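Local coordinates for beta-lactamase-like protein (Novosphingobium pentaromativorans US6-1, PDB 6AUF) that probably hydrolyses beta-lactam antibiotics with two zinc ions, as a metallo-beta-lactamase of the B3 subclass, at residues T29-L34 and G57-A62; V100-T105 and V170-L175; E108-A113 and L151-P156; Y220-H225 and A289-E294. All blocks are in the same frame, centred on the assembly; numbering follows the deposited sequence.

Interaction 1: T29-L34 and G57-A62; sequences TACKGL and GTCGIA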
loop_
_atom_site.group_PDB
_atom_site.type_symbol
_atom_site.label_atom_id
_atom_site.label_comp_id
_atom_site.label_asym_id
_atom_site.label_seq_id
_atom_site.Cartn_x
_atom_site.Cartn_y
_atom_site.Cartn_z
ATOM N N THR A 29 1.651 14.206 15.766
ATOM C CA THR A 29 0.948 14.391 17.028
ATOM C C THR A 29 -0.544 14.106 16.881
ATOM O O THR A 29 -1.154 13.538 17.792
ATOM C CB THR A 29 1.203 15.798 17.595
ATOM O OG1 THR A 29 0.284 16.749 17.037
ATOM C CG2 THR A 29 2.641 16.241 17.321
ATOM N N ALA A 30 -1.146 14.444 15.743
ATOM C CA ALA A 30 -2.568 14.161 15.591
ATOM C C ALA A 30 -2.889 12.669 15.723
ATOM O O ALA A 30 -4.023 12.314 16.065
ATOM C CB ALA A 30 -3.062 14.707 14.254
ATOM N N CYS A 31 -1.918 11.783 15.485
ATOM C CA CYS A 31 -2.155 10.340 15.532
ATOM C C CYS A 31 -1.313 9.631 16.592
ATOM O O CYS A 31 -1.117 8.414 16.498
ATOM C CB CYS A 31 -1.889 9.693 14.166
ATOM S SG CYS A 31 -3.011 10.154 12.829
ATOM N N LYS A 32 -0.803 10.356 17.592
ATOM C CA LYS A 32 0.057 9.734 18.593
ATOM C C LYS A 32 -0.651 8.542 19.220
ATOM O O LYS A 32 -1.825 8.631 19.593
ATOM C CB LYS A 32 0.446 10.745 19.671
ATOM C CG LYS A 32 1.550 10.264 20.618
ATOM C CD LYS A 32 1.855 11.302 21.704
ATOM C CE LYS A 32 3.118 10.968 22.497
ATOM N NZ LYS A 32 2.952 9.792 23.395
ATOM N N GLY A 33 0.063 7.418 19.316
ATOM C CA GLY A 33 -0.441 6.220 19.957
ATOM C C GLY A 33 -1.448 5.410 19.165
ATOM O O GLY A 33 -1.926 4.385 19.672
ATOM N N LEU A 34 -1.777 5.819 17.938
ATOM C CA LEU A 34 -2.805 5.168 17.138
ATOM C C LEU A 34 -2.206 4.364 15.980
ATOM O O LEU A 34 -2.801 4.268 14.900
ATOM C CB LEU A 34 -3.807 6.212 16.638
ATOM C CG LEU A 34 -4.619 6.938 17.716
ATOM C CD1 LEU A 34 -5.441 8.102 17.158
ATOM C CD2 LEU A 34 -5.516 5.953 18.440
ATOM N N GLY A 57 -5.131 9.086 3.983
ATOM C CA GLY A 57 -5.613 7.937 4.716
ATOM C C GLY A 57 -5.972 8.290 6.144
ATOM O O GLY A 57 -6.147 9.458 6.504
ATOM N N THR A 58 -6.087 7.248 6.968
ATOM C CA THR A 58 -6.378 7.370 8.385
ATOM C C THR A 58 -5.087 7.336 9.189
ATOM O O THR A 58 -3.982 7.247 8.642
ATOM C CB THR A 58 -7.296 6.247 8.861
ATOM O OG1 THR A 58 -6.527 5.046 8.985
ATOM C CG2 THR A 58 -8.429 6.026 7.883
ATOM N N CYS A 59 -5.244 7.396 10.519
ATOM C CA CYS A 59 -4.113 7.314 11.438
ATOM C C CYS A 59 -3.400 5.966 11.374
ATOM O O CYS A 59 -2.209 5.894 11.700
ATOM C CB CYS A 59 -4.585 7.580 12.871
ATOM S SG CYS A 59 -4.820 9.345 13.317
ATOM N N GLY A 60 -4.096 4.906 10.965
ATOM C CA GLY A 60 -3.519 3.580 10.968
ATOM C C GLY A 60 -3.227 3.012 9.589
ATOM O O GLY A 60 -2.280 2.235 9.426
ATOM N N ILE A 61 -4.021 3.385 8.588
ATOM C CA ILE A 61 -3.905 2.834 7.244
ATOM C C ILE A 61 -3.698 3.976 6.262
ATOM O O ILE A 61 -4.436 4.966 6.291
ATOM C CB ILE A 61 -5.146 2.009 6.856
ATOM C CG1 ILE A 61 -5.371 0.866 7.851
ATOM C CG2 ILE A 61 -4.986 1.485 5.440
ATOM C CD1 ILE A 61 -4.266 -0.208 7.846
ATOM N N ALA A 62 -2.717 3.828 5.380
ATOM C CA ALA A 62 -2.452 4.865 4.397
ATOM C C ALA A 62 -3.460 4.813 3.258
ATOM O O ALA A 62 -4.116 3.800 3.003
ATOM C CB ALA A 62 -1.036 4.745 3.826
#
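Three hydrogen bonds hold Thr-58 OG1, two accepted within 57-62 and one given to Trp-40 O, with a weak one to Gly-39 O. Ile-61 N is 3.0 Å from Thr-58 OG1, in a nearly straight bond of 164°. Gly-60 N is 3.1 Å from Thr-58 OG1. The two accepted bonds make an ST turn and an ST motif. Thr-58 N also bonds to Ile-61 O at 2.9 Å, so the loop is tied at its base. This compact loop presents Cys-59 to residues 29-34. The disulfide is formed by Cys-31 SG and Cys-59 SG at 2.0 Å, and its chi3 of -78° makes it left-handed. Both sulfurs lie anti to their own carbonyl carbons, beside the backbone N. Cys-31 comes just after helix 27-30 and opens a type II turn, closed by Leu-34 N on Cys-31 O at 3.0 Å. The turn brings Leu-34 back alongside the bridge. Leu-34 CB sits 4.1 Å from Cys-59 CB, and Leu-34 CD1 lies at the same distance from Cys-59 SG. Ala-44 packs on both cysteines. No hydrogen bond crosses between the segments. The link is therefore covalent with a small apolar fringe. It fastens the N-terminal stretch to the loop between strands 53-55 and 64-66. An oxidised pair is consistent with a natural protein made with a signal sequence and probably exported.

Interaction 2: V100-T105 and V170-L175; sequences VRWILT and VTLGRL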
loop_
_atom_site.group_PDB
_atom_site.type_symbol
_atom_site.label_atom_id
_atom_site.label_comp_id
_atom_site.label_asym_id
_atom_site.label_seq_id
_atom_site.Cartn_x
_atom_site.Cartn_y
_atom_site.Cartn_z
ATOM N N VAL A 100 -10.657 11.807 -9.547
ATOM C CA VAL A 100 -9.762 10.654 -9.481
ATOM C C VAL A 100 -10.239 9.616 -10.494
ATOM O O VAL A 100 -11.384 9.155 -10.443
ATOM C CB VAL A 100 -9.687 10.070 -8.063
ATOM C CG1 VAL A 100 -11.054 9.806 -7.523
ATOM C CG2 VAL A 100 -8.884 8.792 -8.064
ATOM N N ARG A 101 -9.364 9.269 -11.431
ATOM C CA ARG A 101 -9.735 8.403 -12.536
ATOM C C ARG A 101 -9.387 6.940 -12.305
ATOM O O ARG A 101 -10.059 6.069 -12.864
ATOM C CB ARG A 101 -9.075 8.898 -13.828
ATOM C CG ARG A 101 -9.654 10.227 -14.306
ATOM C CD ARG A 101 -11.152 10.239 -14.031
ATOM N NE ARG A 101 -11.854 11.386 -14.604
ATOM C CZ ARG A 101 -13.124 11.684 -14.341
ATOM N NH1 ARG A 101 -13.824 10.921 -13.508
ATOM N NH2 ARG A 101 -13.692 12.746 -14.903
ATOM N N TRP A 102 -8.387 6.649 -11.483
ATOM C CA TRP A 102 -7.973 5.279 -11.206
ATOM C C TRP A 102 -7.871 5.058 -9.707
ATOM O O TRP A 102 -7.437 5.945 -8.967
ATOM C CB TRP A 102 -6.624 4.966 -11.852
ATOM C CG TRP A 102 -6.715 4.909 -13.336
ATOM C CD1 TRP A 102 -6.478 5.923 -14.212
ATOM C CD2 TRP A 102 -7.104 3.777 -14.124
ATOM N NE1 TRP A 102 -6.687 5.494 -15.496
ATOM C CE2 TRP A 102 -7.076 4.182 -15.472
ATOM C CE3 TRP A 102 -7.471 2.457 -13.818
ATOM C CZ2 TRP A 102 -7.393 3.315 -16.521
ATOM C CZ3 TRP A 102 -7.789 1.600 -14.854
ATOM C CH2 TRP A 102 -7.747 2.031 -16.192
ATOM N N ILE A 103 -8.281 3.874 -9.265
ATOM C CA ILE A 103 -8.039 3.417 -7.904
ATOM C C ILE A 103 -7.148 2.186 -7.996
ATOM O O ILE A 103 -7.463 1.236 -8.723
ATOM C CB ILE A 103 -9.347 3.113 -7.149
ATOM C CG1 ILE A 103 -10.104 4.397 -6.828
ATOM C CG2 ILE A 103 -9.074 2.390 -5.850
ATOM C CD1 ILE A 103 -11.554 4.145 -6.532
ATOM N N LEU A 104 -6.020 2.230 -7.295
ATOM C CA LEU A 104 -5.050 1.150 -7.245
ATOM C C LEU A 104 -5.006 0.602 -5.825
ATOM O O LEU A 104 -5.621 1.153 -4.905
ATOM C CB LEU A 104 -3.661 1.632 -7.674
ATOM C CG LEU A 104 -3.624 2.462 -8.955
ATOM C CD1 LEU A 104 -2.231 3.022 -9.165
ATOM C CD2 LEU A 104 -4.075 1.644 -10.167
ATOM N N THR A 105 -4.269 -0.497 -5.654
ATOM C CA THR A 105 -4.160 -1.155 -4.359
ATOM C C THR A 105 -2.725 -1.583 -4.106
ATOM O O THR A 105 -1.972 -1.879 -5.035
ATOM C CB THR A 105 -5.064 -2.392 -4.241
ATOM O OG1 THR A 105 -4.805 -3.301 -5.321
ATOM C CG2 THR A 105 -6.523 -1.980 -4.233
ATOM N N VAL A 170 0.318 2.529 -14.957
ATOM C CA VAL A 170 -0.968 3.210 -14.998
ATOM C C VAL A 170 -0.701 4.659 -15.381
ATOM O O VAL A 170 0.024 5.375 -14.679
ATOM C CB VAL A 170 -1.706 3.113 -13.659
ATOM C CG1 VAL A 170 -3.042 3.824 -13.757
ATOM C CG2 VAL A 170 -1.902 1.668 -13.275
ATOM N N THR A 171 -1.259 5.083 -16.512
ATOM C CA THR A 171 -1.024 6.418 -17.040
ATOM C C THR A 171 -2.311 7.229 -17.029
ATOM O O THR A 171 -3.361 6.752 -17.475
ATOM C CB THR A 171 -0.477 6.360 -18.455
ATOM O OG1 THR A 171 -1.065 5.244 -19.134
ATOM C CG2 THR A 171 1.030 6.226 -18.413
ATOM N N LEU A 172 -2.209 8.461 -16.535
ATOM C CA LEU A 172 -3.317 9.415 -16.487
ATOM C C LEU A 172 -2.714 10.750 -16.899
ATOM O O LEU A 172 -2.068 11.417 -16.087
ATOM C CB LEU A 172 -3.940 9.486 -15.098
ATOM C CG LEU A 172 -5.195 10.341 -15.014
ATOM C CD1 LEU A 172 -6.110 10.002 -16.179
ATOM C CD2 LEU A 172 -5.905 10.130 -13.688
ATOM N N GLY A 173 -2.906 11.130 -18.153
ATOM C CA GLY A 173 -2.199 12.299 -18.645
ATOM C C GLY A 173 -0.710 12.093 -18.476
ATOM O O GLY A 173 -0.169 11.025 -18.782
ATOM N N ARG A 174 -0.032 13.105 -17.952
ATOM C CA ARG A 174 1.404 13.015 -17.726
ATOM C C ARG A 174 1.752 12.227 -16.471
ATOM O O ARG A 174 2.938 12.012 -16.198
ATOM C CB ARG A 174 1.999 14.419 -17.661
ATOM C CG ARG A 174 1.599 15.265 -18.858
ATOM C CD ARG A 174 1.118 16.643 -18.450
ATOM N NE ARG A 174 2.227 17.484 -18.001
ATOM C CZ ARG A 174 2.113 18.763 -17.656
ATOM N NH1 ARG A 174 3.187 19.435 -17.271
ATOM N NH2 ARG A 174 0.932 19.374 -17.693
ATOM N N LEU A 175 0.754 11.787 -15.709
ATOM C CA LEU A 175 0.995 10.862 -14.614
ATOM C C LEU A 175 1.438 9.508 -15.149
ATOM O O LEU A 175 0.922 9.018 -16.160
ATOM C CB LEU A 175 -0.267 10.672 -13.781
ATOM C CG LEU A 175 -0.774 11.824 -12.942
ATOM C CD1 LEU A 175 -1.871 11.311 -12.041
ATOM C CD2 LEU A 175 0.368 12.357 -12.138
#
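Trp-102 leaves strand 100-104 with its CB directed at strand 170-172. Its CG lies anti to the carbonyl carbon, beside the backbone N. Trp-102 CG is the first ring atom to meet the other strand, 3.9 Å from Val-170 CG1. That methyl sits over one face of the indole. Val-170 CG1 is 4.0 Å from the centroid of the Trp-102 five-membered ring and 15° off the normal, a CH-pi contact. Trp-102 CD1 turns an edge to Leu-172 CD2, at 4.3 Å. Trp-102 NE1 lies 4.1 Å from Thr-171 O, too far for a hydrogen bond. The two methyls of Val-170 divide the work. CG1 is anti to the backbone N and lies over the five-membered ring of the indole. Val-170 CG2 is anti to the carbonyl carbon and meets Leu-104 CD2 tip to tip at 3.8 Å. Leu-172 crosses Arg-101 obliquely, with its CD2 3.4 Å from Arg-101 CB. Only the aliphatic base of this arginine takes part, since the chain bends at chi2 and its end leads away. The psi of -26° at Arg-101 breaks the strand alternation, so Arg-101 and Trp-102 both point at the second segment. No hydrogen bond joins the strands. Their axes pass 8.4 Å apart and run nearly antiparallel, at 164°. This is face-to-face packing of the two sheets in the alpha-beta/beta-alpha sandwich. Strand 100-104 lies between strands 72-75 and 126-130. Ala-128 touches Trp-102 and Leu-104, while Ile-103 turns to helix 116-121.

Interaction 3: E108-A113 and L151-P156; sequences EHHDHA and LIEGFP. With ZN (zinc ion), chain C; ZN (zinc ion), chain B.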
loop_
_atom_site.group_PDB
_atom_site.type_symbol
_atom_site.label_atom_id
_atom_site.label_comp_id
_atom_site.label_asym_id
_atom_site.label_seq_id
_atom_site.Cartn_x
_atom_site.Cartn_y
_atom_site.Cartn_z
ATOM N N GLU A 108 -4.279 -7.162 -1.099
ATOM C CA GLU A 108 -5.687 -7.520 -1.255
ATOM C C GLU A 108 -6.350 -7.895 0.065
ATOM O O GLU A 108 -7.198 -8.791 0.118
ATOM C CB GLU A 108 -5.813 -8.654 -2.273
ATOM C CG GLU A 108 -5.297 -10.041 -1.819
ATOM C CD GLU A 108 -3.803 -10.251 -2.026
ATOM O OE1 GLU A 108 -3.374 -11.429 -2.082
ATOM O OE2 GLU A 108 -3.063 -9.253 -2.136
ATOM N N HIS A 109 -6.003 -7.207 1.142
ATOM C CA HIS A 109 -6.616 -7.427 2.443
ATOM C C HIS A 109 -7.616 -6.321 2.756
ATOM O O HIS A 109 -7.516 -5.214 2.223
ATOM C CB HIS A 109 -5.541 -7.520 3.522
ATOM C CG HIS A 109 -4.705 -8.762 3.416
ATOM N ND1 HIS A 109 -3.442 -8.862 3.957
ATOM C CD2 HIS A 109 -4.956 -9.956 2.825
ATOM C CE1 HIS A 109 -2.954 -10.062 3.713
ATOM N NE2 HIS A 109 -3.854 -10.747 3.030
ATOM N N HIS A 110 -8.592 -6.645 3.616
ATOM C CA HIS A 110 -9.718 -5.743 3.880
ATOM C C HIS A 110 -9.266 -4.416 4.482
ATOM O O HIS A 110 -9.871 -3.370 4.219
ATOM C CB HIS A 110 -10.707 -6.405 4.832
ATOM C CG HIS A 110 -10.164 -6.550 6.213
ATOM N ND1 HIS A 110 -10.298 -5.571 7.171
ATOM C CD2 HIS A 110 -9.415 -7.527 6.777
ATOM C CE1 HIS A 110 -9.692 -5.956 8.279
ATOM N NE2 HIS A 110 -9.150 -7.141 8.067
ATOM N N ASP A 111 -8.233 -4.444 5.328
ATOM C CA ASP A 111 -7.791 -3.223 5.993
ATOM C C ASP A 111 -7.217 -2.213 5.009
ATOM O O ASP A 111 -7.137 -1.021 5.333
ATOM C CB ASP A 111 -6.746 -3.562 7.051
ATOM C CG ASP A 111 -5.667 -4.466 6.502
ATOM O OD1 ASP A 111 -6.037 -5.389 5.743
ATOM O OD2 ASP A 111 -4.469 -4.249 6.798
ATOM N N HIS A 112 -6.793 -2.660 3.828
ATOM C CA HIS A 112 -6.236 -1.752 2.838
ATOM C C HIS A 112 -7.154 -1.502 1.659
ATOM O O HIS A 112 -7.121 -0.414 1.083
ATOM C CB HIS A 112 -4.902 -2.290 2.321
ATOM C CG HIS A 112 -3.878 -2.467 3.389
ATOM N ND1 HIS A 112 -3.071 -1.437 3.823
ATOM C CD2 HIS A 112 -3.537 -3.549 4.127
ATOM C CE1 HIS A 112 -2.270 -1.879 4.773
ATOM N NE2 HIS A 112 -2.530 -3.158 4.974
ATOM N N ALA A 113 -7.964 -2.487 1.289
ATOM C CA ALA A 113 -8.833 -2.397 0.126
ATOM C C ALA A 113 -10.289 -2.591 0.513
ATOM O O ALA A 113 -11.149 -2.699 -0.370
ATOM C CB ALA A 113 -8.406 -3.426 -0.939
ATOM N N LEU A 151 -7.821 -17.178 8.283
ATOM C CA LEU A 151 -7.847 -16.267 9.422
ATOM C C LEU A 151 -8.466 -14.930 9.026
ATOM O O LEU A 151 -9.484 -14.509 9.588
ATOM C CB LEU A 151 -6.423 -16.083 9.962
ATOM C CG LEU A 151 -5.954 -14.730 10.507
ATOM C CD1 LEU A 151 -6.375 -14.534 11.965
ATOM C CD2 LEU A 151 -4.440 -14.603 10.351
ATOM N N ILE A 152 -7.877 -14.265 8.032
ATOM C CA ILE A 152 -8.332 -12.946 7.615
ATOM C C ILE A 152 -9.753 -13.027 7.051
ATOM O O ILE A 152 -10.190 -14.063 6.529
ATOM C CB ILE A 152 -7.336 -12.363 6.588
ATOM C CG1 ILE A 152 -6.991 -10.900 6.914
ATOM C CG2 ILE A 152 -7.857 -12.530 5.158
ATOM C CD1 ILE A 152 -6.237 -10.718 8.218
ATOM N N GLU A 153 -10.484 -11.922 7.171
ATOM C CA GLU A 153 -11.848 -11.793 6.676
ATOM C C GLU A 153 -11.858 -11.127 5.301
ATOM O O GLU A 153 -10.848 -10.612 4.818
ATOM C CB GLU A 153 -12.694 -10.983 7.663
ATOM C CG GLU A 153 -12.039 -9.667 8.065
ATOM C CD GLU A 153 -13.041 -8.592 8.416
ATOM O OE1 GLU A 153 -13.741 -8.736 9.442
ATOM O OE2 GLU A 153 -13.138 -7.604 7.654
ATOM N N GLY A 154 -13.035 -11.128 4.671
ATOM C CA GLY A 154 -13.188 -10.617 3.328
ATOM C C GLY A 154 -13.745 -9.202 3.290
ATOM O O GLY A 154 -13.951 -8.551 4.310
ATOM N N PHE A 155 -13.990 -8.735 2.072
ATOM C CA PHE A 155 -14.510 -7.393 1.846
ATOM C C PHE A 155 -15.323 -7.404 0.565
ATOM O O PHE A 155 -15.307 -8.384 -0.188
ATOM C CB PHE A 155 -13.383 -6.362 1.765
ATOM C CG PHE A 155 -12.366 -6.678 0.736
ATOM C CD1 PHE A 155 -11.306 -7.518 1.033
ATOM C CD2 PHE A 155 -12.474 -6.154 -0.542
ATOM C CE1 PHE A 155 -10.355 -7.829 0.069
ATOM C CE2 PHE A 155 -11.530 -6.451 -1.510
ATOM C CZ PHE A 155 -10.465 -7.296 -1.204
ATOM N N PRO A 156 -16.044 -6.326 0.281
ATOM C CA PRO A 156 -16.984 -6.351 -0.839
ATOM C C PRO A 156 -16.248 -6.330 -2.166
ATOM O O PRO A 156 -15.333 -5.520 -2.375
ATOM C CB PRO A 156 -17.823 -5.082 -0.633
ATOM C CG PRO A 156 -16.930 -4.166 0.083
ATOM C CD PRO A 156 -16.001 -5.008 0.932
HETATM ZN ZN ZN C . -2.175 -7.632 4.674
HETATM ZN ZN ZN B . -2.135 -4.123 6.642
#
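The imidazole of His-110 is flanked on both faces. Asp-111 OD1 lies 4.1 Å above the centre of one face. On the opposite face Glu-153 OE2 sits 3.4 Å above the plane, offset toward the rim, and Glu-153 CG makes a CH-pi contact. Ile-152 CG1 comes to the ring edge. His-110 is the second X of the His-X-His-X-Asp-His zinc motif of metallo-beta-lactamases and is not a zinc ligand. The negative carboxylate of Glu-153 would probably favour a protonated imidazole. The second flat group is the Phe-155 ring, with Glu-108 O at its edge, 3.3 Å from Phe-155 CE1. The Ala-113 backbone is near one face, and Leu-137 of helix 131-139 also touches it. The loop 151-156 thus lines the back of the metal-binding turn. His-109 ND1 binds one zinc at 1.9 Å, together with His-107 and His-185, and its NE2 bonds to Asp-146. Asp-111 OD2 at 2.3 Å and His-112 NE2 at 2.0 Å bind the other zinc, with His-251. The carboxylate of Glu-108 leads away and bonds to Ser-186 and Gly-188. His-109 is also the N-cap of helix 110-113, and its O accepts His-112 N at 3.1 Å and Ala-113 N at 2.9 Å.

Interaction 4: Y220-H225 and A289-E294; sequences YRFSDH and AEEAGE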
loop_
_atom_site.group_PDB
_atom_site.type_symbol
_atom_site.label_atom_id
_atom_site.label_comp_id
_atom_site.label_asym_id
_atom_site.label_seq_id
_atom_site.Cartn_x
_atom_site.Cartn_y
_atom_site.Cartn_z
ATOM N N TYR A 220 -0.425 -22.687 9.440
ATOM C CA TYR A 220 0.263 -22.542 8.171
ATOM C C TYR A 220 1.770 -22.617 8.355
ATOM O O TYR A 220 2.320 -22.015 9.282
ATOM C CB TYR A 220 -0.097 -21.215 7.518
ATOM C CG TYR A 220 0.563 -21.009 6.168
ATOM C CD1 TYR A 220 1.838 -20.456 6.058
ATOM C CD2 TYR A 220 -0.099 -21.359 5.000
ATOM C CE1 TYR A 220 2.427 -20.267 4.806
ATOM C CE2 TYR A 220 0.477 -21.171 3.757
ATOM C CZ TYR A 220 1.732 -20.629 3.665
ATOM O OH TYR A 220 2.270 -20.452 2.419
ATOM N N ARG A 221 2.440 -23.338 7.451
ATOM C CA ARG A 221 3.899 -23.437 7.450
ATOM C C ARG A 221 4.440 -23.049 6.079
ATOM O O ARG A 221 4.073 -23.656 5.065
ATOM C CB ARG A 221 4.358 -24.846 7.835
ATOM C CG ARG A 221 4.004 -25.219 9.256
ATOM C CD ARG A 221 4.569 -26.574 9.656
ATOM N NE ARG A 221 5.853 -26.457 10.346
ATOM C CZ ARG A 221 7.002 -26.940 9.882
ATOM N NH1 ARG A 221 8.113 -26.770 10.591
ATOM N NH2 ARG A 221 7.040 -27.602 8.722
ATOM N N PHE A 222 5.310 -22.034 6.050
ATOM C CA PHE A 222 5.928 -21.612 4.795
ATOM C C PHE A 222 6.781 -22.724 4.199
ATOM O O PHE A 222 6.868 -22.855 2.970
ATOM C CB PHE A 222 6.780 -20.355 5.018
ATOM C CG PHE A 222 5.978 -19.123 5.295
ATOM C CD1 PHE A 222 5.636 -18.779 6.600
ATOM C CD2 PHE A 222 5.551 -18.308 4.247
ATOM C CE1 PHE A 222 4.883 -17.632 6.860
ATOM C CE2 PHE A 222 4.790 -17.169 4.487
ATOM C CZ PHE A 222 4.458 -16.822 5.799
ATOM N N SER A 223 7.412 -23.527 5.057
ATOM C CA SER A 223 8.277 -24.604 4.599
ATOM C C SER A 223 7.539 -25.586 3.699
ATOM O O SER A 223 8.164 -26.219 2.840
ATOM C CB SER A 223 8.871 -25.319 5.805
ATOM O OG SER A 223 9.582 -24.400 6.620
ATOM N N ASP A 224 6.215 -25.716 3.862
ATOM C CA ASP A 224 5.417 -26.613 3.031
ATOM C C ASP A 224 4.918 -25.963 1.749
ATOM O O ASP A 224 4.119 -26.576 1.040
ATOM C CB ASP A 224 4.183 -27.144 3.784
ATOM C CG ASP A 224 4.504 -27.743 5.148
ATOM O OD1 ASP A 224 5.667 -28.119 5.421
ATOM O OD2 ASP A 224 3.549 -27.845 5.953
ATOM N N HIS A 225 5.315 -24.732 1.441
ATOM C CA HIS A 225 4.778 -24.016 0.284
ATOM C C HIS A 225 5.907 -23.377 -0.505
ATOM O O HIS A 225 6.160 -22.170 -0.391
ATOM C CB HIS A 225 3.731 -22.996 0.721
ATOM C CG HIS A 225 2.478 -23.641 1.212
ATOM N ND1 HIS A 225 2.224 -23.855 2.552
ATOM C CD2 HIS A 225 1.445 -24.196 0.537
ATOM C CE1 HIS A 225 1.072 -24.487 2.680
ATOM N NE2 HIS A 225 0.584 -24.713 1.472
ATOM N N ALA A 289 13.538 -20.422 10.211
ATOM C CA ALA A 289 14.312 -21.100 11.246
ATOM C C ALA A 289 13.416 -21.648 12.355
ATOM O O ALA A 289 13.665 -22.739 12.886
ATOM C CB ALA A 289 15.353 -20.147 11.827
ATOM N N GLU A 290 12.385 -20.896 12.741
ATOM C CA GLU A 290 11.471 -21.408 13.751
ATOM C C GLU A 290 10.804 -22.682 13.259
ATOM O O GLU A 290 10.701 -23.668 13.999
ATOM C CB GLU A 290 10.425 -20.350 14.120
ATOM C CG GLU A 290 10.984 -19.104 14.790
ATOM C CD GLU A 290 9.982 -17.952 14.825
ATOM O OE1 GLU A 290 10.338 -16.861 15.334
ATOM O OE2 GLU A 290 8.839 -18.140 14.340
ATOM N N GLU A 291 10.368 -22.686 11.995
ATOM C CA GLU A 291 9.733 -23.869 11.425
ATOM C C GLU A 291 10.698 -25.046 11.342
ATOM O O GLU A 291 10.280 -26.200 11.493
ATOM C CB GLU A 291 9.169 -23.546 10.040
ATOM C CG GLU A 291 8.038 -22.539 10.069
ATOM C CD GLU A 291 7.325 -22.401 8.741
ATOM O OE1 GLU A 291 6.698 -21.354 8.499
ATOM O OE2 GLU A 291 7.382 -23.346 7.933
ATOM N N ALA A 292 11.982 -24.780 11.103
ATOM C CA ALA A 292 12.956 -25.861 11.038
ATOM C C ALA A 292 13.105 -26.539 12.393
ATOM O O ALA A 292 12.995 -27.764 12.501
ATOM C CB ALA A 292 14.296 -25.320 10.539
ATOM N N GLY A 293 13.351 -25.756 13.439
ATOM C CA GLY A 293 13.473 -26.262 14.792
ATOM C C GLY A 293 12.208 -26.845 15.382
ATOM O O GLY A 293 12.231 -27.275 16.539
ATOM N N GLU A 294 11.102 -26.841 14.639
ATOM C CA GLU A 294 9.932 -27.650 14.955
ATOM C C GLU A 294 9.991 -29.023 14.292
ATOM O O GLU A 294 9.007 -29.771 14.341
ATOM C CB GLU A 294 8.649 -26.926 14.536
ATOM C CG GLU A 294 8.438 -25.571 15.196
ATOM C CD GLU A 294 7.380 -24.736 14.484
ATOM O OE1 GLU A 294 6.831 -25.211 13.463
ATOM O OE2 GLU A 294 7.101 -23.605 14.941
#
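A buried carboxylate holds this polar contact together, near the C-terminal end of helix 272-292. It ties that helix to the loop leading into helix 226-241. Glu-291 extends from its helix with both carboxylate oxygens on the 3-10 segment 222-224. Glu-291 OE1 takes Phe-222 N at 2.9 Å, using its syn lone pair. Glu-291 OE2 takes Ser-223 N, also at 2.9 Å and by its syn lone pair, in a fairly straight bond of 168°. Ser-223 OG donates to Glu-291 OE2 at 2.8 Å, from above the carboxylate plane. OE2 is thus gripped twice by one residue. OE1 has a second partner in Arg-287, so the carboxylate is well fixed in its rotation and probably stays ionised. The Arg-221 and Glu-291 side chains run alongside each other in opposing directions. Glu-291 OE2 lies 4.1 Å above the Arg-221 guanidinium plane, so only charge acts there. Arg-221 NE makes a weak, in-plane salt bridge with Glu-294 OE1 at 3.5 Å. Glu-294 is poorly ordered. Arg-221 also has a long salt bridge with Asp-224, which completes a small network. The Phe-222 ring is buried against Pro-147 and Ile-232 of helix 226-241, with Tyr-220 CE1 3.6 Å above its centre and Glu-291 OE1 at its edge. A side-chain carboxylate here accepts the first N-H groups of the 3-10 turn 222-224, as in capping of a helix N-terminus.

Overall arrangement
Interaction 3 carries zinc ligands, and interactions 1 and 2 touch it. Interaction 1 does so through Ile-61 CG2, which lies 3.3 Å from Asp-111 O. Gly-60 of that loop is about 6 Å from the side chain of the zinc ligand His-251. Interaction 2 meets it where Thr-105 CG2 lies 4.1 Å from Ala-113 CB; strand 100-104 and helix 110-113 follow each other in the chain. Interactions 1 and 2 do not touch. Interaction 4 is more remote, its nearest atoms about 8 Å from interaction 3, though the Phe-222 side chain is about 8 Å from that of His-185. Interactions 2 and 4 lie on opposite sides of the chain centre, with centres 40 Å apart.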